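Local coordinates for protein disulfide isomerase (Salmonella enterica subsp. enterica serovar Typhimurium, PDB 3L9U) that probably introduces disulfide bonds by passing its own redox-active disulfide to other proteins, working with the partner DsbI to form an essential disulfide in AssT, at residues L178-T181 and K182-K185. Residues are numbered along the deposited sequence; the frame is centred on the assembly and turned at random. Where two conformers were deposited one is given.
Sequences LIYT and KNIK
Ile-179 and Ile-184 meet across a 3-10 turn that follows strand 177-179 of this thioredoxin fold and leads the chain toward helix 187-198, an example of how a short turn's backbone bonds bring two isoleucines five residues apart into contact. Two successive i to i+3 bonds make the turn: Asn-183 N donates to Tyr-180 O at 3.0 Å, and Ile-184 N donates to Thr-181 O at 3.1 Å. In both, the donor stands well above the carbonyl plane, and neither N-H lies on a carbonyl lone pair. The Ile-179 methyl CG2 lies 3.8 Å from Ile-184 CG1, and the two side chains cross at about a right angle. Ile-184 CG1 reaches this place by standing anti to its own carbonyl carbon (chi1 -66°), and the extended second torsion (chi2 168°) then carries CD1 to 3.7 Å from Thr-181 CA. Ile-179 continues into the packing of helix 187-198 on Leu-193, Val-194 and Leu-197, while Ile-184 touches Met-190 of that helix and Tyr-40 of helix 35-43, the helix whose start carries the redox-active cysteines. Elsewhere on the turn, Lys-182 CG sits between its backbone N and carbonyl carbon (chi1 70°), and the chain, extended from there, brings CE obliquely to the Tyr-180 ring, 4.3 Å from Tyr-180 CD1. Asn-183 ND2 comes within 4.0 Å of Tyr-180 CB and hydrogen-bonds to Thr-10 O, tying the turn to the N-terminal segment. Thr-181 is fixed from elsewhere, its N by Gln-166 OE1 and its OG1 by Pro-169 O. A water lies 2.8 Å from Thr-181 O and 2.9 Å from Ile-184 O, bridging the two carbonyls.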
loop_
_atom_site.group_PDB
_atom_site.type_symbol
_atom_site.label_atom_id
_atom_site.label_comp_id
_atom_site.label_asym_id
_atom_site.label_seq_id
_atom_site.Cartn_x
_atom_site.Cartn_y
_atom_site.Cartn_z
ATOM N N LEU A 178 -2.116 -14.482 -2.777
ATOM C CA LEU A 178 -2.710 -13.621 -1.767
ATOM C C LEU A 178 -2.605 -14.289 -0.405
ATOM O O LEU A 178 -3.044 -15.422 -0.222
ATOM C CB LEU A 178 -4.178 -13.352 -2.108
ATOM C CG LEU A 178 -4.994 -12.607 -1.050
ATOM C CD1 LEU A 178 -4.399 -11.229 -0.750
ATOM C CD2 LEU A 178 -6.451 -12.493 -1.493
ATOM N N ILE A 179 -2.006 -13.582 0.543
ATOM C CA ILE A 179 -1.906 -14.049 1.919
ATOM C C ILE A 179 -3.211 -13.776 2.664
ATOM O O ILE A 179 -3.867 -12.753 2.433
ATOM C CB ILE A 179 -0.707 -13.349 2.615
ATOM C CG1 ILE A 179 0.601 -13.798 1.947
ATOM C CG2 ILE A 179 -0.703 -13.606 4.126
ATOM C CD1 ILE A 179 1.835 -13.083 2.446
ATOM N N TYR A 180 -3.616 -14.711 3.523
ATOM C CA TYR A 180 -4.777 -14.490 4.387
ATOM C C TYR A 180 -4.362 -13.720 5.627
ATOM O O TYR A 180 -3.704 -14.256 6.511
ATOM C CB TYR A 180 -5.430 -15.810 4.790
ATOM C CG TYR A 180 -6.388 -16.331 3.759
ATOM C CD1 TYR A 180 -7.608 -15.701 3.550
ATOM C CD2 TYR A 180 -6.073 -17.435 2.983
ATOM C CE1 TYR A 180 -8.496 -16.163 2.608
ATOM C CE2 TYR A 180 -6.962 -17.912 2.028
ATOM C CZ TYR A 180 -8.170 -17.264 1.847
ATOM O OH TYR A 180 -9.069 -17.713 0.909
ATOM N N THR A 181 -4.752 -12.457 5.693
ATOM C CA THR A 181 -4.367 -11.616 6.819
ATOM C C THR A 181 -4.729 -12.237 8.166
ATOM O O THR A 181 -3.918 -12.221 9.090
ATOM C CB THR A 181 -5.029 -10.235 6.710
ATOM O OG1 THR A 181 -4.605 -9.627 5.490
ATOM C CG2 THR A 181 -4.622 -9.335 7.874
ATOM N N LYS A 182 -5.931 -12.797 8.274
ATOM C CA LYS A 182 -6.411 -13.331 9.554
ATOM C C LYS A 182 -5.618 -14.545 10.035
ATOM O O LYS A 182 -5.729 -14.942 11.189
ATOM C CB LYS A 182 -7.886 -13.724 9.444
ATOM C CG LYS A 182 -8.090 -14.949 8.569
ATOM C CD LYS A 182 -9.554 -15.286 8.375
ATOM C CE LYS A 182 -9.726 -16.314 7.272
ATOM N NZ LYS A 182 -11.158 -16.631 7.026
ATOM N N ASN A 183 -4.835 -15.149 9.151
ATOM C CA ASN A 183 -4.057 -16.323 9.520
ATOM C C ASN A 183 -2.567 -16.045 9.654
ATOM O O ASN A 183 -1.783 -16.953 9.927
ATOM C CB ASN A 183 -4.313 -17.476 8.547
ATOM C CG ASN A 183 -5.721 -18.037 8.673
ATOM O OD1 ASN A 183 -6.310 -18.034 9.760
ATOM N ND2 ASN A 183 -6.266 -18.526 7.563
ATOM N N ILE A 184 -2.171 -14.791 9.466
ATOM C CA ILE A 184 -0.780 -14.420 9.700
ATOM C C ILE A 184 -0.459 -14.659 11.170
ATOM O O ILE A 184 -1.159 -14.173 12.056
ATOM C CB ILE A 184 -0.515 -12.956 9.354
ATOM C CG1 ILE A 184 -0.689 -12.733 7.846
ATOM C CG2 ILE A 184 0.900 -12.564 9.783
ATOM C CD1 ILE A 184 -0.743 -11.259 7.439
ATOM N N LYS A 185 0.603 -15.412 11.432
ATOM C CA LYS A 185 0.939 -15.779 12.801
ATOM C C LYS A 185 1.864 -14.772 13.460
ATOM O O LYS A 185 1.666 -14.404 14.617
ATOM C CB LYS A 185 1.554 -17.177 12.846
ATOM C CG LYS A 185 0.573 -18.260 12.467
ATOM C CD LYS A 185 -0.651 -18.205 13.364
ATOM C CE LYS A 185 -1.571 -19.387 13.127
ATOM N NZ LYS A 185 -2.642 -19.473 14.163
HETATM O O HOH W 1 -3.545 -12.507 11.871
#